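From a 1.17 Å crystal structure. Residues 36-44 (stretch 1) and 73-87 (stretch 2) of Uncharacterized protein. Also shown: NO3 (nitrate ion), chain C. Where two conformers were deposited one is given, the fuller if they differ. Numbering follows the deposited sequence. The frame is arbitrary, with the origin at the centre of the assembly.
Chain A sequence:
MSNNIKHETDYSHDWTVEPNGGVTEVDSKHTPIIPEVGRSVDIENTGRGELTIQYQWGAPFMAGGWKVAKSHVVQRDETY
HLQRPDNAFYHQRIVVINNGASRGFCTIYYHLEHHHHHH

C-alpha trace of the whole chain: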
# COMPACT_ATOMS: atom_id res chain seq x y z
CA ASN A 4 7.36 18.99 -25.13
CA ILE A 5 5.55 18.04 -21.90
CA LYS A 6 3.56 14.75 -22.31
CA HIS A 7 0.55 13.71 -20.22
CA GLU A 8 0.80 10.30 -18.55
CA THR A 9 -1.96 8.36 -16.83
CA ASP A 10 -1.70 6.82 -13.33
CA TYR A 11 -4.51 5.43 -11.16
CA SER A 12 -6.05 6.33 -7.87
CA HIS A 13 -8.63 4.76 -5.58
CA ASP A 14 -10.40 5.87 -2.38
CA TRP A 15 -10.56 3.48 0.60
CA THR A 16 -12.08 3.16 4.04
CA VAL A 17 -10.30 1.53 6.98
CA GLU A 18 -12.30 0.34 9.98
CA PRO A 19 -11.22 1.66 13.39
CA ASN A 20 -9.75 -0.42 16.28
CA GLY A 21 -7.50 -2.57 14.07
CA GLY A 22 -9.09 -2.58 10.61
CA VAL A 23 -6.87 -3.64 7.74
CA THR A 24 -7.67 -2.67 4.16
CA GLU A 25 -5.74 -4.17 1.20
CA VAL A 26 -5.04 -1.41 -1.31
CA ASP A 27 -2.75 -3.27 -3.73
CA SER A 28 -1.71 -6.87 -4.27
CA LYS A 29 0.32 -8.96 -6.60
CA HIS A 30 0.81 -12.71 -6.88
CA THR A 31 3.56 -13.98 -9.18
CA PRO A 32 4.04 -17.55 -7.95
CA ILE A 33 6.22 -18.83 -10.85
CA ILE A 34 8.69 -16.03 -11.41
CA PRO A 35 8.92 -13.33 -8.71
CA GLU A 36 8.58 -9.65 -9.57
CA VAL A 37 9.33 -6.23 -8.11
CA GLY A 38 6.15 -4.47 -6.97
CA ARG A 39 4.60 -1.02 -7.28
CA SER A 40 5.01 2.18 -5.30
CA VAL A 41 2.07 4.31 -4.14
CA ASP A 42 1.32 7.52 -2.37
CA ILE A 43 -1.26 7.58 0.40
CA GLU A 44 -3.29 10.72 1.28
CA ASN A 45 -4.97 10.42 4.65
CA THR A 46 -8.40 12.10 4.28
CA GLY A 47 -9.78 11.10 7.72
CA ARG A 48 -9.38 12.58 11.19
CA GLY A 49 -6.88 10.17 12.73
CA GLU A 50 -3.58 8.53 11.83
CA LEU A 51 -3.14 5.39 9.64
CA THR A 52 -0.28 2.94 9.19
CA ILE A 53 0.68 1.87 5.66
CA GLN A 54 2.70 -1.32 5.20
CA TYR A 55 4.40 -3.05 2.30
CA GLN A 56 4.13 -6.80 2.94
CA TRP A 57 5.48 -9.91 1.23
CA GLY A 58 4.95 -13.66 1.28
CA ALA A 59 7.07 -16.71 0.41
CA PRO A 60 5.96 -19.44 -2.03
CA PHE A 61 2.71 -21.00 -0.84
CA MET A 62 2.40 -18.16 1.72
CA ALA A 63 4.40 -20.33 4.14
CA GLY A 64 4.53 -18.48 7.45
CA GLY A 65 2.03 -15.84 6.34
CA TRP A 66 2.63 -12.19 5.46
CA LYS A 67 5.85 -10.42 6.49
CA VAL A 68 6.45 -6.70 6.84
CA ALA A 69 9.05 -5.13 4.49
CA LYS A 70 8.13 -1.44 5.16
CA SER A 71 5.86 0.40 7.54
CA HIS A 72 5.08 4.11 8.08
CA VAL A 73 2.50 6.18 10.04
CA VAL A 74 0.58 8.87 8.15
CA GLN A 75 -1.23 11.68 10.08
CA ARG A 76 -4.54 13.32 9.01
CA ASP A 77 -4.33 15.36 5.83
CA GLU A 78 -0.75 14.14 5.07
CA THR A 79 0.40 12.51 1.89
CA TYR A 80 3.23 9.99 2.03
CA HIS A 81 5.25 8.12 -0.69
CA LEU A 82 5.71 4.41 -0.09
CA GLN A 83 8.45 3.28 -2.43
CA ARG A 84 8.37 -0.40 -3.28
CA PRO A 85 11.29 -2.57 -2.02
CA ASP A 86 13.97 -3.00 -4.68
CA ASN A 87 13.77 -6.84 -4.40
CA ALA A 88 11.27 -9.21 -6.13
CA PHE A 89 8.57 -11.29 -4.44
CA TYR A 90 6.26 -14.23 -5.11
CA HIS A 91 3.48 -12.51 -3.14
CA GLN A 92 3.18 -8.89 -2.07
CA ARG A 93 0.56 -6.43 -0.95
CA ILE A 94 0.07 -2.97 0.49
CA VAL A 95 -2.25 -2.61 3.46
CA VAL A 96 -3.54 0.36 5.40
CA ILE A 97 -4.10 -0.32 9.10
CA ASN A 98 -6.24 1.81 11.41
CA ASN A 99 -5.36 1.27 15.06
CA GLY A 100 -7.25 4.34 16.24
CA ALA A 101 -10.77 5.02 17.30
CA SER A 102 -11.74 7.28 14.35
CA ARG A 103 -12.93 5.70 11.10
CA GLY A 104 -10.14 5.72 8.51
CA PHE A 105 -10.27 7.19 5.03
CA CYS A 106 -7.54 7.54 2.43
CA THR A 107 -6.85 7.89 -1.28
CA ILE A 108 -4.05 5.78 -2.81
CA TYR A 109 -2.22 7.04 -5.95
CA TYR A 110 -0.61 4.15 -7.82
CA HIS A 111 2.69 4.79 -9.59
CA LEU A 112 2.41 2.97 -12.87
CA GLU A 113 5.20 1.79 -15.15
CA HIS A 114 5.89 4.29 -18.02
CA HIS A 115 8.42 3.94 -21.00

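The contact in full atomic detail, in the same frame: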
# COMPACT_ATOMS: atom_id res chain seq x y z
N GLU A 36 8.50 -10.97 -8.94
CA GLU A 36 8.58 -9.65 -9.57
C GLU A 36 8.71 -8.57 -8.52
O GLU A 36 8.17 -8.69 -7.40
CB GLU A 36 7.33 -9.35 -10.38
CG GLU A 36 7.09 -10.22 -11.54
CD GLU A 36 5.91 -9.79 -12.46
OE1 GLU A 36 5.35 -8.62 -12.26
OE2 GLU A 36 5.46 -10.63 -13.29
N VAL A 37 9.38 -7.49 -8.86
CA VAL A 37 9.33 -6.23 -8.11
C VAL A 37 7.90 -5.69 -8.13
O VAL A 37 7.20 -5.92 -9.11
CB VAL A 37 10.41 -5.31 -8.75
CG1 VAL A 37 10.40 -3.95 -8.09
CG2 VAL A 37 11.77 -5.97 -8.65
N GLY A 38 7.49 -4.99 -7.11
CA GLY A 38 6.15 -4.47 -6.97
C GLY A 38 5.89 -3.09 -7.52
O GLY A 38 6.43 -2.72 -8.56
N ARG A 39 5.10 -2.33 -6.81
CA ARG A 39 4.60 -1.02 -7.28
C ARG A 39 4.58 -0.09 -6.11
O ARG A 39 4.11 -0.43 -5.04
CB ARG A 39 3.14 -1.25 -7.85
CG ARG A 39 2.39 0.01 -8.21
CD ARG A 39 1.31 -0.23 -9.23
NE ARG A 39 0.33 -1.24 -8.77
CZ ARG A 39 -0.55 -1.78 -9.60
NH1 ARG A 39 -1.39 -2.69 -9.14
NH2 ARG A 39 -0.57 -1.46 -10.92
N SER A 40 5.02 1.13 -6.35
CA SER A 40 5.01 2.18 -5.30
C SER A 40 3.69 2.92 -5.33
O SER A 40 3.04 3.00 -6.38
CB SER A 40 6.14 3.22 -5.63
OG SER A 40 7.39 2.56 -5.57
N VAL A 41 3.33 3.54 -4.20
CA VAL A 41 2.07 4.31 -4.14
C VAL A 41 2.34 5.52 -3.25
O VAL A 41 3.28 5.56 -2.48
CB VAL A 41 0.91 3.50 -3.54
CG1 VAL A 41 0.71 2.23 -4.33
CG2 VAL A 41 1.07 3.20 -2.08
N ASP A 42 1.43 6.49 -3.40
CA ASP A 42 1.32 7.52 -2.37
C ASP A 42 -0.01 7.35 -1.67
O ASP A 42 -1.01 6.97 -2.26
CB ASP A 42 1.35 8.97 -2.95
CG ASP A 42 2.44 9.13 -3.90
OD1 ASP A 42 3.55 8.80 -3.61
OD2 ASP A 42 2.12 9.66 -5.02
N ILE A 43 -0.02 7.61 -0.37
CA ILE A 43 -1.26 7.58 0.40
C ILE A 43 -1.56 9.02 0.93
O ILE A 43 -0.68 9.64 1.53
CB ILE A 43 -1.14 6.62 1.60
CG1 ILE A 43 -2.45 6.72 2.45
CG2 ILE A 43 0.11 6.79 2.48
CD1 ILE A 43 -2.56 5.67 3.55
N GLU A 44 -2.80 9.48 0.67
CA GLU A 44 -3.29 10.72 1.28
C GLU A 44 -4.33 10.29 2.32
O GLU A 44 -5.32 9.66 2.03
CB GLU A 44 -3.98 11.58 0.16
CG GLU A 44 -4.57 12.83 0.72
CD GLU A 44 -5.44 13.59 -0.28
OE1 GLU A 44 -5.80 13.04 -1.38
OE2 GLU A 44 -5.86 14.71 0.08
N VAL A 73 3.72 5.59 9.49
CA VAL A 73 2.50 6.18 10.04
C VAL A 73 2.23 7.47 9.34
O VAL A 73 3.14 8.34 9.24
CB VAL A 73 2.55 6.36 11.54
CG1 VAL A 73 1.30 7.05 12.05
CG2 VAL A 73 2.79 5.05 12.23
N VAL A 74 1.01 7.71 8.88
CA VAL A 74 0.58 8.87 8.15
C VAL A 74 -0.49 9.62 8.93
O VAL A 74 -1.53 9.06 9.22
CB VAL A 74 0.04 8.46 6.75
CG1 VAL A 74 -0.28 9.68 5.93
CG2 VAL A 74 1.06 7.53 6.02
N GLN A 75 -0.24 10.87 9.31
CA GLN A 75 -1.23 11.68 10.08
C GLN A 75 -2.35 12.24 9.18
O GLN A 75 -2.22 12.22 7.96
CB GLN A 75 -0.55 12.82 10.79
CG GLN A 75 0.58 12.36 11.67
CD GLN A 75 0.02 11.51 12.82
OE1 GLN A 75 -1.04 11.79 13.45
NE2 GLN A 75 0.69 10.39 13.09
N ARG A 76 -3.39 12.80 9.82
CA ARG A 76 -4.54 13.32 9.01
C ARG A 76 -4.00 14.35 8.05
O ARG A 76 -3.10 15.10 8.46
CB ARG A 76 -5.73 13.81 9.94
CG ARG A 76 -5.42 15.10 10.69
CD ARG A 76 -6.65 15.71 11.31
NE ARG A 76 -7.51 16.23 10.23
CZ ARG A 76 -8.77 16.64 10.27
NH1 ARG A 76 -9.38 16.65 11.45
NH2 ARG A 76 -9.34 17.08 9.14
N ASP A 77 -4.61 14.38 6.87
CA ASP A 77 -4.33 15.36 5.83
C ASP A 77 -2.93 15.17 5.19
O ASP A 77 -2.62 15.94 4.26
CB ASP A 77 -4.45 16.81 6.28
CG ASP A 77 -5.64 17.11 7.16
OD1 ASP A 77 -6.78 16.67 6.98
OD2 ASP A 77 -5.43 17.86 8.11
N GLU A 78 -2.07 14.28 5.67
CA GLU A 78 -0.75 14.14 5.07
C GLU A 78 -0.80 13.21 3.87
O GLU A 78 -1.65 12.30 3.81
CB GLU A 78 0.25 13.49 6.04
CG GLU A 78 0.64 14.32 7.28
CD GLU A 78 1.72 13.60 8.16
OE1 GLU A 78 1.99 12.32 8.14
OE2 GLU A 78 2.22 14.48 8.88
N THR A 79 0.15 13.44 2.97
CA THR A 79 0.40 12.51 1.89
C THR A 79 1.80 11.96 2.03
O THR A 79 2.75 12.69 2.33
CB THR A 79 0.23 13.16 0.52
OG1 THR A 79 -1.11 13.67 0.43
CG2 THR A 79 0.53 12.28 -0.54
N TYR A 80 1.98 10.66 1.84
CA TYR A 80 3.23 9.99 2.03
C TYR A 80 3.58 9.03 0.88
O TYR A 80 2.68 8.35 0.41
CB TYR A 80 3.19 9.16 3.30
CG TYR A 80 4.38 8.33 3.52
CD1 TYR A 80 5.59 8.94 3.92
CD2 TYR A 80 4.38 6.95 3.27
CE1 TYR A 80 6.72 8.18 4.13
CE2 TYR A 80 5.52 6.18 3.52
CZ TYR A 80 6.70 6.83 3.93
OH TYR A 80 7.82 6.04 4.15
N HIS A 81 4.83 9.03 0.43
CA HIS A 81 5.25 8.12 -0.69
C HIS A 81 5.85 6.87 -0.15
O HIS A 81 6.84 6.87 0.60
CB HIS A 81 6.31 8.86 -1.52
CG HIS A 81 6.82 7.95 -2.60
ND1 HIS A 81 6.07 7.64 -3.72
CD2 HIS A 81 7.95 7.25 -2.73
CE1 HIS A 81 6.73 6.79 -4.51
NE2 HIS A 81 7.88 6.55 -3.94
N LEU A 82 5.18 5.73 -0.43
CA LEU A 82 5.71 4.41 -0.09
C LEU A 82 6.36 3.84 -1.32
O LEU A 82 5.71 3.41 -2.28
CB LEU A 82 4.53 3.52 0.35
CG LEU A 82 4.89 2.07 0.69
CD1 LEU A 82 5.92 2.02 1.79
CD2 LEU A 82 3.67 1.27 1.02
N GLN A 83 7.70 3.85 -1.30
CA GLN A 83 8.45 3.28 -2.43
C GLN A 83 8.52 1.75 -2.26
O GLN A 83 8.85 1.26 -1.19
CB GLN A 83 9.87 3.93 -2.39
CG GLN A 83 10.79 3.42 -3.49
CD GLN A 83 10.36 3.88 -4.92
OE1 GLN A 83 9.61 4.84 -5.12
NE2 GLN A 83 10.89 3.14 -5.89
N ARG A 84 8.31 1.05 -3.36
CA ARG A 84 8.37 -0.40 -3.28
C ARG A 84 9.77 -0.86 -2.88
O ARG A 84 10.75 -0.20 -3.23
CB ARG A 84 8.04 -0.99 -4.62
CG ARG A 84 9.09 -0.66 -5.66
CD ARG A 84 8.67 -1.20 -6.99
NE ARG A 84 9.68 -0.87 -8.01
CZ ARG A 84 9.46 -0.86 -9.33
NH1 ARG A 84 8.27 -1.12 -9.77
NH2 ARG A 84 10.46 -0.62 -10.21
N PRO A 85 9.94 -2.00 -2.20
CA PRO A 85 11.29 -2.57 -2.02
C PRO A 85 11.95 -2.79 -3.36
O PRO A 85 11.32 -3.07 -4.37
CB PRO A 85 11.00 -3.89 -1.30
CG PRO A 85 9.67 -3.66 -0.60
CD PRO A 85 8.88 -2.84 -1.61
N ASP A 86 13.28 -2.74 -3.40
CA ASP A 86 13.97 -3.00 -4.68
C ASP A 86 14.00 -4.49 -5.04
O ASP A 86 14.22 -4.81 -6.25
CB ASP A 86 15.47 -2.57 -4.53
CG ASP A 86 15.72 -1.12 -4.41
OD1 ASP A 86 14.87 -0.29 -4.87
OD2 ASP A 86 16.82 -0.76 -3.91
N ASN A 87 13.68 -5.41 -4.15
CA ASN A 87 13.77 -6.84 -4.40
C ASN A 87 12.36 -7.37 -4.87
O ASN A 87 11.32 -6.74 -4.67
CB ASN A 87 14.38 -7.65 -3.23
CG ASN A 87 13.65 -7.39 -1.88
OD1 ASN A 87 13.57 -6.23 -1.41
ND2 ASN A 87 13.33 -8.53 -1.22
N NO3 C . 10.03 -7.47 -12.06
O1 NO3 C . 10.62 -7.20 -13.32
O2 NO3 C . 11.16 -7.66 -11.35
O3 NO3 C . 8.65 -7.54 -11.90
O HOH W 1 9.18 -4.85 -4.76
O HOH W 2 -4.72 16.70 1.87

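The most unusual feature of this contact lies where the strand pairing gives out: a serine hydroxyl takes the place of a backbone carbonyl. Arg84 N donates to Ser40 OG at 2.8 Å, nearly straight at 165°, so the ladder is extended by a side chain. Serine suits the spot because its short side chain, chi1 in the m well, holds an acceptor close to its own backbone.

Arg84 then reaches on along stretch 1. Its side chain is extended beyond a p chi1, and Arg84 NH1 donates to Gly38 O at 2.7 Å, the carbonyl lying near the guanidinium plane, where arginine's N-H groups point. Val37 covers one face of the same group, with Val37 CG1 3.2 Å from Arg84 NE; a flat guanidinium can accept an apolar neighbour on its face while its edge stays free for hydrogen bonding. Next to this, a water ties the loops together, accepting from Gly38 N at 2.9 Å and donating to Pro85 O at 2.8 Å and Asn87 O at 2.9 Å.

The regular part of the contact is antiparallel, with strands 41-44 and 79-82 running at 158° to each other. Val41 and Leu82 form one hydrogen-bonded pair, through Val41 N to Leu82 O at 3.1 Å and Leu82 N to Val41 O at 2.8 Å. Ile43 and Tyr80 form the next, both bonds, Ile43 N to Tyr80 O and Tyr80 N to Ile43 O, measuring 2.9 Å. Between them, at the non-hydrogen-bonded pair Asp42 and His81, the backbones come closer, and Asp42 CA lies 3.2 Å from Tyr80 O in a CA-H...O contact.

The two faces of the sheet differ in character. Val41, Ile43, Tyr80 and Leu82 share one, where branched aliphatic side chains fill space beside the strands: Ile43 CG2 packs 3.7 Å from Val74 CG2 and 4.0 Å from Tyr80 CB, meeting the tyrosine ring at its edge. Asp42, Glu44, Thr79 and His81 share the other, more polar face. There His81 ND1 donates to Asp42 OD1 at 2.8 Å, with the carboxylate oxygen near the ring plane, while His81 NE2 donates to Gln83 OE1 at 2.7 Å. Histidine suits this place because its two nitrogens point in different directions, letting one ring serve both partners. Farther along, Glu44 CB approaches Thr79 OG1 at 3.6 Å, and a second water donates to Glu44 OE2 at 2.9 Å and to Asp77 O at 3.3 Å, linking the strand to the turn.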